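Local coordinates for streptomycin 3''-adenylyltransferase (Enterococcus faecalis, PDB 6XZ0), which transfers an adenylyl group from ATP to the 9-hydroxyl of spectinomycin and so confers resistance to that antibiotic but not to streptomycin, at residues Leu47-Val52 with Arg83-Thr88. Numbering follows the deposited sequence.
Sequences LDFLVV and RYIELT. With SCM (spectinomycin), chain B.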
ATOM      1  N   LEU A  47      -8.575   2.021   1.469  1.00 57.34           N
ATOM      2  CA  LEU A  47      -8.340   2.883   2.626  1.00 60.61           C
ATOM      3  C   LEU A  47      -6.971   2.555   3.212  1.00 57.01           C
ATOM      4  O   LEU A  47      -6.818   1.584   3.956  1.00 61.40           O
ATOM      5  CB  LEU A  47      -9.443   2.692   3.659  1.00 65.29           C
ATOM      6  CG  LEU A  47     -10.797   3.273   3.266  1.00 60.20           C
ATOM      7  CD1 LEU A  47     -11.846   2.927   4.304  1.00 54.64           C
ATOM      8  CD2 LEU A  47     -10.700   4.775   3.063  1.00 57.80           C
ATOM      9  N   ASP A  48      -5.978   3.380   2.889  1.00 59.05           N
ATOM     10  CA  ASP A  48      -4.608   3.185   3.353  1.00 43.51           C
ATOM     11  C   ASP A  48      -4.353   4.104   4.543  1.00 46.90           C
ATOM     12  O   ASP A  48      -4.229   5.321   4.380  1.00 54.68           O
ATOM     13  CB  ASP A  48      -3.612   3.454   2.228  1.00 42.33           C
ATOM     14  CG  ASP A  48      -4.043   2.843   0.909  1.00 52.15           C
ATOM     15  OD1 ASP A  48      -4.394   1.644   0.893  1.00 55.51           O
ATOM     16  OD2 ASP A  48      -4.029   3.564  -0.110  1.00 52.37           O
ATOM     17  N   PHE A  49      -4.272   3.520   5.734  1.00 49.24           N
ATOM     18  CA  PHE A  49      -3.987   4.262   6.952  1.00 49.21           C
ATOM     19  C   PHE A  49      -2.505   4.174   7.297  1.00 59.49           C
ATOM     20  O   PHE A  49      -1.840   3.171   7.025  1.00 56.21           O
ATOM     21  CB  PHE A  49      -4.812   3.735   8.129  1.00 53.09           C
ATOM     22  CG  PHE A  49      -6.288   3.966   7.994  1.00 48.24           C
ATOM     23  CD1 PHE A  49      -7.117   2.963   7.519  1.00 49.60           C
ATOM     24  CD2 PHE A  49      -6.849   5.182   8.348  1.00 62.96           C
ATOM     25  CE1 PHE A  49      -8.480   3.171   7.398  1.00 60.73           C
ATOM     26  CE2 PHE A  49      -8.209   5.396   8.229  1.00 49.70           C
ATOM     27  CZ  PHE A  49      -9.024   4.388   7.753  1.00 57.90           C
ATOM     28  N   LEU A  50      -1.994   5.241   7.908  1.00 54.90           N
ATOM     29  CA  LEU A  50      -0.647   5.267   8.461  1.00 52.76           C
ATOM     30  C   LEU A  50      -0.732   5.726   9.907  1.00 56.10           C
ATOM     31  O   LEU A  50      -1.328   6.768  10.196  1.00 53.73           O
ATOM     32  CB  LEU A  50       0.279   6.188   7.658  1.00 42.08           C
ATOM     33  CG  LEU A  50       1.677   6.397   8.248  1.00 53.27           C
ATOM     34  CD1 LEU A  50       2.373   5.062   8.472  1.00 57.25           C
ATOM     35  CD2 LEU A  50       2.514   7.296   7.351  1.00 53.67           C
ATOM     36  N   VAL A  51      -0.141   4.949  10.810  1.00 60.15           N
ATOM     37  CA  VAL A  51      -0.233   5.182  12.246  1.00 55.87           C
ATOM     38  C   VAL A  51       1.174   5.331  12.803  1.00 60.87           C
ATOM     39  O   VAL A  51       2.050   4.506  12.517  1.00 66.75           O
ATOM     40  CB  VAL A  51      -0.984   4.039  12.954  1.00 56.05           C
ATOM     41  CG1 VAL A  51      -0.925   4.211  14.463  1.00 55.67           C
ATOM     42  CG2 VAL A  51      -2.424   3.975  12.472  1.00 53.20           C
ATOM     43  N   VAL A  52       1.389   6.381  13.591  1.00 48.95           N
ATOM     44  CA  VAL A  52       2.665   6.634  14.248  1.00 57.20           C
ATOM     45  C   VAL A  52       2.483   6.417  15.742  1.00 59.94           C
ATOM     46  O   VAL A  52       1.575   6.993  16.354  1.00 54.67           O
ATOM     47  CB  VAL A  52       3.179   8.055  13.961  1.00 54.50           C
ATOM     48  CG1 VAL A  52       4.601   8.219  14.480  1.00 53.25           C
ATOM     49  CG2 VAL A  52       3.105   8.353  12.473  1.00 54.75           C
ATOM     50  N   ARG A  83     -14.607  -1.641   1.329  1.00 49.00           N
ATOM     51  CA  ARG A  83     -13.317  -1.542   0.664  1.00 64.46           C
ATOM     52  C   ARG A  83     -12.219  -2.030   1.597  1.00 65.37           C
ATOM     53  O   ARG A  83     -12.367  -2.008   2.823  1.00 66.70           O
ATOM     54  CB  ARG A  83     -13.029  -0.106   0.211  1.00 61.99           C
ATOM     55  CG  ARG A  83     -13.122   0.934   1.311  1.00 59.50           C
ATOM     56  CD  ARG A  83     -13.111   2.337   0.725  1.00 73.85           C
ATOM     57  NE  ARG A  83     -14.384   2.686   0.104  1.00 80.47           N
ATOM     58  CZ  ARG A  83     -14.523   3.589  -0.862  1.00 80.51           C
ATOM     59  NH1 ARG A  83     -13.462   4.236  -1.328  1.00 73.73           N
ATOM     60  NH2 ARG A  83     -15.722   3.844  -1.365  1.00 80.68           N
ATOM     61  N   TYR A  84     -11.118  -2.484   1.000  1.00 52.29           N
ATOM     62  CA  TYR A  84     -10.009  -3.015   1.779  1.00 61.25           C
ATOM     63  C   TYR A  84      -9.458  -1.958   2.725  1.00 54.46           C
ATOM     64  O   TYR A  84      -9.443  -0.762   2.420  1.00 57.33           O
ATOM     65  CB  TYR A  84      -8.887  -3.508   0.863  1.00 58.52           C
ATOM     66  CG  TYR A  84      -9.280  -4.628  -0.070  1.00 47.51           C
ATOM     67  CD1 TYR A  84      -9.764  -5.832   0.419  1.00 46.08           C
ATOM     68  CD2 TYR A  84      -9.155  -4.481  -1.444  1.00 54.55           C
ATOM     69  CE1 TYR A  84     -10.120  -6.859  -0.436  1.00 56.12           C
ATOM     70  CE2 TYR A  84      -9.507  -5.498  -2.306  1.00 62.62           C
ATOM     71  CZ  TYR A  84      -9.988  -6.685  -1.799  1.00 63.41           C
ATOM     72  OH  TYR A  84     -10.336  -7.692  -2.665  1.00 60.36           O
ATOM     73  N   ILE A  85      -8.999  -2.414   3.885  1.00 56.61           N
ATOM     74  CA  ILE A  85      -8.352  -1.557   4.868  1.00 56.65           C
ATOM     75  C   ILE A  85      -6.914  -2.032   5.024  1.00 59.14           C
ATOM     76  O   ILE A  85      -6.668  -3.182   5.409  1.00 62.33           O
ATOM     77  CB  ILE A  85      -9.095  -1.561   6.212  1.00 53.91           C
ATOM     78  CG1 ILE A  85     -10.347  -0.688   6.110  1.00 57.56           C
ATOM     79  CG2 ILE A  85      -8.185  -1.069   7.330  1.00 45.74           C
ATOM     80  CD1 ILE A  85     -11.141  -0.606   7.387  1.00 61.70           C
ATOM     81  N   GLU A  86      -5.972  -1.147   4.709  1.00 47.24           N
ATOM     82  CA  GLU A  86      -4.541  -1.424   4.783  1.00 50.18           C
ATOM     83  C   GLU A  86      -3.923  -0.402   5.729  1.00 52.26           C
ATOM     84  O   GLU A  86      -3.842   0.787   5.401  1.00 57.02           O
ATOM     85  CB  GLU A  86      -3.907  -1.353   3.395  1.00 53.33           C
ATOM     86  CG  GLU A  86      -2.731  -2.286   3.179  1.00 51.20           C
ATOM     87  CD  GLU A  86      -2.248  -2.275   1.741  1.00 52.45           C
ATOM     88  OE1 GLU A  86      -3.047  -2.614   0.843  1.00 45.27           O
ATOM     89  OE2 GLU A  86      -1.074  -1.920   1.509  1.00 49.95           O
ATOM     90  N   LEU A  87      -3.499  -0.859   6.907  1.00 53.51           N
ATOM     91  CA  LEU A  87      -2.940   0.015   7.928  1.00 55.88           C
ATOM     92  C   LEU A  87      -1.555  -0.480   8.309  1.00 51.00           C
ATOM     93  O   LEU A  87      -1.369  -1.667   8.600  1.00 48.07           O
ATOM     94  CB  LEU A  87      -3.855   0.080   9.165  1.00 52.96           C
ATOM     95  CG  LEU A  87      -3.427   0.867  10.412  1.00 51.50           C
ATOM     96  CD1 LEU A  87      -4.659   1.308  11.181  1.00 65.50           C
ATOM     97  CD2 LEU A  87      -2.527   0.065  11.341  1.00 52.62           C
ATOM     98  N   THR A  88      -0.591   0.436   8.314  1.00 49.48           N
ATOM     99  CA  THR A  88       0.767   0.156   8.750  1.00 53.61           C
ATOM    100  C   THR A  88       1.107   1.046   9.936  1.00 56.60           C
ATOM    101  O   THR A  88       0.766   2.234   9.951  1.00 51.52           O
ATOM    102  CB  THR A  88       1.781   0.382   7.621  1.00 57.08           C
ATOM    103  OG1 THR A  88       2.209   1.749   7.624  1.00 61.19           O
ATOM    104  CG2 THR A  88       1.155   0.061   6.273  1.00 55.21           C
TER
HETATM  105  O1  SCM B 501      -4.245  -5.831  -1.861  1.00 72.60           O
HETATM  106  C2  SCM B 501      -5.469  -6.589  -1.820  1.00 66.24           C
HETATM  107  C2M SCM B 501      -6.073  -6.372  -0.457  1.00 60.75           C
HETATM  108  C3  SCM B 501      -5.155  -8.040  -2.120  1.00 77.25           C
HETATM  109  C4  SCM B 501      -4.407  -8.156  -3.421  1.00 73.77           C
HETATM  110  O4  SCM B 501      -4.719  -8.960  -4.268  1.00 76.54           O
HETATM  111  C5  SCM B 501      -3.233  -7.165  -3.583  1.00 77.85           C
HETATM  112  O5  SCM B 501      -2.854  -7.095  -4.919  1.00 86.76           O
HETATM  113  C6  SCM B 501      -3.665  -5.760  -3.143  1.00 75.63           C
HETATM  114  O1B SCM B 501      -2.160  -7.692  -2.821  1.00 67.39           O
HETATM  115  O2B SCM B 501      -2.548  -4.918  -3.012  1.00 71.14           O
HETATM  116  C7  SCM B 501      -1.068  -6.770  -2.667  1.00 70.80           C
HETATM  117  C8  SCM B 501      -0.039  -7.393  -1.726  1.00 70.23           C
HETATM  118  N8  SCM B 501       0.592  -8.576  -2.324  1.00 77.16           N
HETATM  119  C8M SCM B 501      -0.000  -9.840  -1.894  1.00 71.84           C
HETATM  120  C9  SCM B 501       1.067  -6.389  -1.401  1.00 69.83           C
HETATM  121  O9  SCM B 501       1.836  -6.138  -2.573  1.00 79.64           O
HETATM  122  C10 SCM B 501       0.493  -5.086  -0.846  1.00 71.62           C
HETATM  123  N10 SCM B 501       1.609  -4.198  -0.484  1.00 61.54           N
HETATM  124  C1M SCM B 501       1.993  -3.260  -1.538  1.00 54.64           C
HETATM  125  C11 SCM B 501      -0.497  -4.460  -1.830  1.00 69.49           C
HETATM  126  O11 SCM B 501      -1.061  -3.281  -1.266  1.00 62.21           O
HETATM  127  C12 SCM B 501      -1.602  -5.471  -2.087  1.00 68.74           C
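The Phe-49 ring meets Ile-85 at its edge, where CD1 of Phe-49 lies 4.2 Å from CG2 of Ile-85, near the ring plane. CB of Phe-49 packs against CD1 of Leu-87 (3.9 Å), and the same methyl reaches CG2 of Val-51 at 3.7 Å. The second aromatic ring, Tyr-84, carries the C2M methyl of spectinomycin over the centre of one face, 3.6 Å above the plane, and Lys-74 makes a cation-pi contact with it. Five backbone hydrogen bonds, from Leu-47 N to Tyr-84 O through Val-51 N to Thr-88 O, pair the segments in parallel; the axes of strands 47-52 and 85-88 lie 17° apart. This is the pairing made by the beta-alpha-beta unit of strand 47-53, helix 59-69 and strand 85-91 in the nucleotidyltransferase domain. Leu-47, Phe-49, Ile-85 and Leu-87 share one sheet face, where helix 8-23 covers Leu-47 and Phe-49. On the other, Asp-48 and Glu-86 run side by side, their carboxylate planes 58° apart and OD1 of Asp-48 4.5 Å from OE1 of Glu-86. Glu-86, extended beyond CG, accepts a hydrogen bond at OE1 from spectinomycin O11 (3.0 Å), while Asp-180 is also hydrogen-bonded to the drug through OD2.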